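Local coordinates for beta-agarase AgaA (Microbulbifer thermotolerans, PDB 3WZ1), which cleaves beta-1,4-galactosidic linkages within agarose chains, releasing neoagarotetraose as the main product, through the GH16 catalytic domain that makes up this chain, at residues 88-100 with 228-240. Numbering follows the deposited sequence. Where two conformers were deposited one is given.
Sequences YLGSITSKAPLTY and LSKPMYAIINMED. With NA (sodium ion), chain C.
P97 lies flat on the ring of Y233 where two antiparallel strands of the GH16 beta-jelly roll, 91-94 and 232-239, end their regular pairing. CB of P97 stands 3.7 Å from the ring centroid, almost on its normal, a CH-pi contact; CG comes nearest CZ and CD nearest CE2, and the K95 carbonyl oxygen sits at the ring's edge. The ring fills the concave side of the 94-97 loop, Y233 CD2 coming within 3.4 Å of S94 O; across this loop the register shifts by two before L98 and M232 pair by two backbone bonds. P231 continues the row of bumps, its CB touching both CB of P97 and CG2 of T99. S229, its CA at the Y100 ring edge, binds sodium through OG at 2.4 Å, with E128, T226, G227 and a water. M232 and E239 lie near the predicted nucleophile E129 and proton donor E134, respectively.

In the regular part, I92 and I236 exchange backbone bonds, and their side chains run side by side, CD1 to CD1 4.1 Å, on the face packing against L74. On the other, CG1 of I235 lies alongside OG1 of T93, whose hydroxyl, like that of S91, hydrogen-bonds to the G49 carbonyl oxygen. At the far end, CD1 of L89 fits against the M238 carbonyl oxygen.

S94 bridges the slip: set between its own N and carbonyl carbon (chi1 66°), S94 OG accepts a hydrogen bond from A234 N at 3.0 Å and donates one to A96 O at 2.7 Å, from above the carbonyl plane.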
loop_
_atom_site.group_PDB
_atom_site.type_symbol
_atom_site.label_atom_id
_atom_site.label_comp_id
_atom_site.label_asym_id
_atom_site.label_seq_id
_atom_site.Cartn_x
_atom_site.Cartn_y
_atom_site.Cartn_z
ATOM N N TYR A 88 17.397 -1.336 5.544
ATOM C CA TYR A 88 16.508 -2.362 6.033
ATOM C C TYR A 88 15.120 -1.773 6.240
ATOM O O TYR A 88 14.984 -0.724 6.865
ATOM C CB TYR A 88 17.017 -2.945 7.358
ATOM C CG TYR A 88 18.200 -3.893 7.289
ATOM C CD1 TYR A 88 18.338 -4.808 6.257
ATOM C CD2 TYR A 88 19.117 -3.922 8.332
ATOM C CE1 TYR A 88 19.404 -5.706 6.234
ATOM C CE2 TYR A 88 20.179 -4.814 8.325
ATOM C CZ TYR A 88 20.301 -5.698 7.268
ATOM O OH TYR A 88 21.343 -6.617 7.251
ATOM N N LEU A 89 14.116 -2.442 5.684
ATOM C CA LEU A 89 12.722 -1.970 5.730
ATOM C C LEU A 89 11.745 -3.085 6.059
ATOM O O LEU A 89 11.915 -4.235 5.622
ATOM C CB LEU A 89 12.313 -1.338 4.385
ATOM C CG LEU A 89 13.115 -0.122 3.946
ATOM C CD1 LEU A 89 12.712 0.319 2.550
ATOM C CD2 LEU A 89 12.913 1.016 4.934
ATOM N N GLY A 90 10.685 -2.747 6.787
ATOM C CA GLY A 90 9.635 -3.706 7.061
ATOM C C GLY A 90 8.794 -4.033 5.844
ATOM O O GLY A 90 8.634 -3.208 4.922
ATOM N N SER A 91 8.228 -5.234 5.864
ATOM C CA SER A 91 7.285 -5.665 4.846
ATOM C C SER A 91 6.533 -6.861 5.349
ATOM O O SER A 91 7.145 -7.768 5.909
ATOM C CB SER A 91 8.000 -6.045 3.550
ATOM O OG SER A 91 7.069 -6.494 2.578
ATOM N N ILE A 92 5.217 -6.876 5.153
ATOM C CA ILE A 92 4.407 -8.070 5.376
ATOM C C ILE A 92 3.499 -8.265 4.165
ATOM O O ILE A 92 3.155 -7.297 3.450
ATOM C CB ILE A 92 3.607 -8.018 6.719
ATOM C CG1 ILE A 92 2.340 -7.141 6.603
ATOM C CG2 ILE A 92 4.501 -7.593 7.880
ATOM C CD1 ILE A 92 1.454 -7.269 7.824
ATOM N N THR A 93 3.131 -9.526 3.918
ATOM C CA THR A 93 2.316 -9.914 2.777
ATOM C C THR A 93 1.233 -10.883 3.246
ATOM O O THR A 93 1.470 -11.733 4.116
ATOM C CB THR A 93 3.203 -10.572 1.681
ATOM O OG1 THR A 93 4.153 -9.619 1.185
ATOM C CG2 THR A 93 2.385 -11.074 0.529
ATOM N N SER A 94 0.038 -10.765 2.674
ATOM C CA SER A 94 -1.035 -11.711 3.006
ATOM C C SER A 94 -0.670 -13.122 2.523
ATOM O O SER A 94 -0.033 -13.304 1.492
ATOM C CB SER A 94 -2.381 -11.259 2.420
ATOM O OG SER A 94 -2.417 -11.270 1.005
ATOM N N LYS A 95 -1.076 -14.118 3.298
ATOM C CA LYS A 95 -0.841 -15.508 2.900
ATOM C C LYS A 95 -1.733 -15.934 1.734
ATOM O O LYS A 95 -1.339 -16.792 0.926
ATOM C CB LYS A 95 -1.032 -16.441 4.097
ATOM C CG LYS A 95 0.076 -16.290 5.111
ATOM C CD LYS A 95 0.009 -17.322 6.222
ATOM C CE LYS A 95 1.336 -17.447 6.962
ATOM N NZ LYS A 95 1.188 -18.456 8.061
ATOM N N ALA A 96 -2.902 -15.316 1.631
ATOM C CA ALA A 96 -3.844 -15.602 0.553
ATOM C C ALA A 96 -4.151 -14.319 -0.210
ATOM O O ALA A 96 -4.101 -13.252 0.378
ATOM C CB ALA A 96 -5.122 -16.163 1.136
ATOM N N PRO A 97 -4.472 -14.432 -1.506
ATOM C CA PRO A 97 -4.764 -13.272 -2.323
ATOM C C PRO A 97 -6.246 -12.941 -2.375
ATOM O O PRO A 97 -7.094 -13.753 -1.952
ATOM C CB PRO A 97 -4.295 -13.712 -3.697
ATOM C CG PRO A 97 -4.641 -15.172 -3.726
ATOM C CD PRO A 97 -4.452 -15.670 -2.320
ATOM N N LEU A 98 -6.527 -11.746 -2.888
ATOM C CA LEU A 98 -7.876 -11.259 -3.119
ATOM C C LEU A 98 -8.151 -11.191 -4.604
ATOM O O LEU A 98 -7.221 -11.134 -5.426
ATOM C CB LEU A 98 -8.027 -9.857 -2.554
ATOM C CG LEU A 98 -7.706 -9.715 -1.079
ATOM C CD1 LEU A 98 -7.826 -8.285 -0.669
ATOM C CD2 LEU A 98 -8.595 -10.595 -0.230
ATOM N N THR A 99 -9.439 -11.211 -4.939
ATOM C CA THR A 99 -9.890 -11.041 -6.313
ATOM C C THR A 99 -11.022 -10.035 -6.372
ATOM O O THR A 99 -11.777 -9.891 -5.422
ATOM C CB THR A 99 -10.408 -12.357 -6.926
ATOM O OG1 THR A 99 -11.351 -12.985 -6.025
ATOM C CG2 THR A 99 -9.223 -13.294 -7.283
ATOM N N TYR A 100 -11.152 -9.359 -7.500
ATOM C CA TYR A 100 -12.291 -8.476 -7.730
ATOM C C TYR A 100 -13.571 -9.313 -7.733
ATOM O O TYR A 100 -13.522 -10.504 -8.029
ATOM C CB TYR A 100 -12.162 -7.734 -9.056
ATOM C CG TYR A 100 -12.397 -8.607 -10.268
ATOM C CD1 TYR A 100 -13.686 -8.844 -10.723
ATOM C CD2 TYR A 100 -11.343 -9.192 -10.961
ATOM C CE1 TYR A 100 -13.922 -9.646 -11.822
ATOM C CE2 TYR A 100 -11.577 -10.029 -12.044
ATOM C CZ TYR A 100 -12.880 -10.233 -12.477
ATOM O OH TYR A 100 -13.134 -11.019 -13.597
ATOM N N LEU A 228 -6.955 -5.968 -15.094
ATOM C CA LEU A 228 -6.484 -6.263 -13.734
ATOM C C LEU A 228 -7.365 -7.351 -13.163
ATOM O O LEU A 228 -8.393 -7.085 -12.550
ATOM C CB LEU A 228 -6.533 -5.005 -12.886
ATOM C CG LEU A 228 -5.629 -3.880 -13.361
ATOM C CD1 LEU A 228 -5.955 -2.592 -12.631
ATOM C CD2 LEU A 228 -4.170 -4.276 -13.181
ATOM N N SER A 229 -6.978 -8.588 -13.429
ATOM C CA SER A 229 -7.854 -9.752 -13.217
ATOM C C SER A 229 -7.252 -10.878 -12.392
ATOM O O SER A 229 -7.987 -11.730 -11.904
ATOM C CB SER A 229 -8.295 -10.297 -14.575
ATOM O OG SER A 229 -7.177 -10.787 -15.310
ATOM N N LYS A 230 -5.925 -10.912 -12.245
ATOM C CA LYS A 230 -5.269 -11.965 -11.499
ATOM C C LYS A 230 -5.480 -11.764 -10.005
ATOM O O LYS A 230 -5.610 -10.618 -9.544
ATOM C CB LYS A 230 -3.771 -12.011 -11.821
ATOM C CG LYS A 230 -3.506 -12.387 -13.272
ATOM C CD LYS A 230 -2.064 -12.184 -13.713
ATOM C CE LYS A 230 -1.939 -12.652 -15.152
ATOM N NZ LYS A 230 -0.607 -12.468 -15.784
ATOM N N PRO A 231 -5.521 -12.866 -9.234
ATOM C CA PRO A 231 -5.571 -12.668 -7.784
ATOM C C PRO A 231 -4.357 -11.881 -7.310
ATOM O O PRO A 231 -3.260 -12.055 -7.857
ATOM C CB PRO A 231 -5.537 -14.083 -7.230
ATOM C CG PRO A 231 -5.970 -14.967 -8.365
ATOM C CD PRO A 231 -5.459 -14.296 -9.593
ATOM N N MET A 232 -4.550 -10.999 -6.330
ATOM C CA MET A 232 -3.437 -10.183 -5.850
ATOM C C MET A 232 -3.288 -10.284 -4.345
ATOM O O MET A 232 -4.274 -10.277 -3.601
ATOM C CB MET A 232 -3.621 -8.712 -6.218
ATOM C CG MET A 232 -3.674 -8.454 -7.711
ATOM S SD MET A 232 -3.754 -6.686 -8.033
ATOM C CE MET A 232 -4.248 -6.711 -9.760
ATOM N N TYR A 233 -2.033 -10.340 -3.904
ATOM C CA TYR A 233 -1.703 -10.406 -2.491
ATOM C C TYR A 233 -1.612 -8.995 -1.923
ATOM O O TYR A 233 -1.109 -8.082 -2.595
ATOM C CB TYR A 233 -0.374 -11.152 -2.276
ATOM C CG TYR A 233 -0.495 -12.594 -2.703
ATOM C CD1 TYR A 233 -0.318 -12.963 -4.029
ATOM C CD2 TYR A 233 -0.851 -13.566 -1.780
ATOM C CE1 TYR A 233 -0.508 -14.271 -4.426
ATOM C CE2 TYR A 233 -1.038 -14.882 -2.175
ATOM C CZ TYR A 233 -0.861 -15.206 -3.491
ATOM O OH TYR A 233 -1.054 -16.518 -3.902
ATOM N N ALA A 234 -2.097 -8.822 -0.698
ATOM C CA ALA A 234 -1.943 -7.561 0.016
ATOM C C ALA A 234 -0.538 -7.435 0.569
ATOM O O ALA A 234 -0.042 -8.376 1.199
ATOM C CB ALA A 234 -2.962 -7.494 1.138
ATOM N N ILE A 235 0.079 -6.268 0.381
ATOM C CA ILE A 235 1.430 -6.018 0.847
ATOM C C ILE A 235 1.447 -4.679 1.562
ATOM O O ILE A 235 0.912 -3.677 1.070
ATOM C CB ILE A 235 2.438 -6.004 -0.330
ATOM C CG1 ILE A 235 2.292 -7.285 -1.180
ATOM C CG2 ILE A 235 3.853 -5.827 0.173
ATOM C CD1 ILE A 235 3.050 -7.229 -2.494
ATOM N N ILE A 236 2.076 -4.678 2.726
ATOM C CA ILE A 236 2.270 -3.449 3.497
ATOM C C ILE A 236 3.765 -3.336 3.687
ATOM O O ILE A 236 4.380 -4.219 4.277
ATOM C CB ILE A 236 1.558 -3.486 4.850
ATOM C CG1 ILE A 236 0.054 -3.777 4.680
ATOM C CG2 ILE A 236 1.778 -2.146 5.564
ATOM C CD1 ILE A 236 -0.602 -4.301 5.943
ATOM N N ASN A 237 4.375 -2.274 3.181
ATOM C CA ASN A 237 5.809 -2.148 3.304
ATOM C C ASN A 237 6.246 -0.705 3.306
ATOM O O ASN A 237 5.410 0.199 3.165
ATOM C CB ASN A 237 6.531 -2.965 2.211
ATOM C CG ASN A 237 6.505 -2.312 0.843
ATOM O OD1 ASN A 237 6.344 -1.097 0.718
ATOM N ND2 ASN A 237 6.692 -3.108 -0.196
ATOM N N MET A 238 7.551 -0.488 3.475
ATOM C CA MET A 238 8.187 0.689 2.903
ATOM C C MET A 238 9.130 0.233 1.813
ATOM O O MET A 238 9.582 -0.910 1.798
ATOM C CB MET A 238 8.960 1.526 3.910
ATOM C CG MET A 238 8.092 2.459 4.742
ATOM S SD MET A 238 9.012 3.659 5.708
ATOM C CE MET A 238 9.503 2.703 7.108
ATOM N N GLU A 239 9.416 1.152 0.901
ATOM C CA GLU A 239 10.372 0.928 -0.187
ATOM C C GLU A 239 11.273 2.131 -0.374
ATOM O O GLU A 239 10.814 3.283 -0.386
ATOM C CB GLU A 239 9.655 0.656 -1.501
ATOM C CG GLU A 239 8.934 -0.685 -1.532
ATOM C CD GLU A 239 8.118 -0.919 -2.792
ATOM O OE1 GLU A 239 8.226 -0.106 -3.754
ATOM O OE2 GLU A 239 7.351 -1.922 -2.813
ATOM N N ASP A 240 12.549 1.855 -0.588
ATOM C CA ASP A 240 13.454 2.809 -1.210
ATOM C C ASP A 240 13.352 2.472 -2.692
ATOM O O ASP A 240 13.785 1.389 -3.112
ATOM C CB ASP A 240 14.875 2.632 -0.680
ATOM C CG ASP A 240 15.852 3.537 -1.357
ATOM O OD1 ASP A 240 16.042 4.690 -0.879
ATOM O OD2 ASP A 240 16.379 3.117 -2.406
HETATM NA NA NA C . -5.212 -9.906 -16.283
HETATM O O HOH W 1 -5.042 -12.497 -16.561
#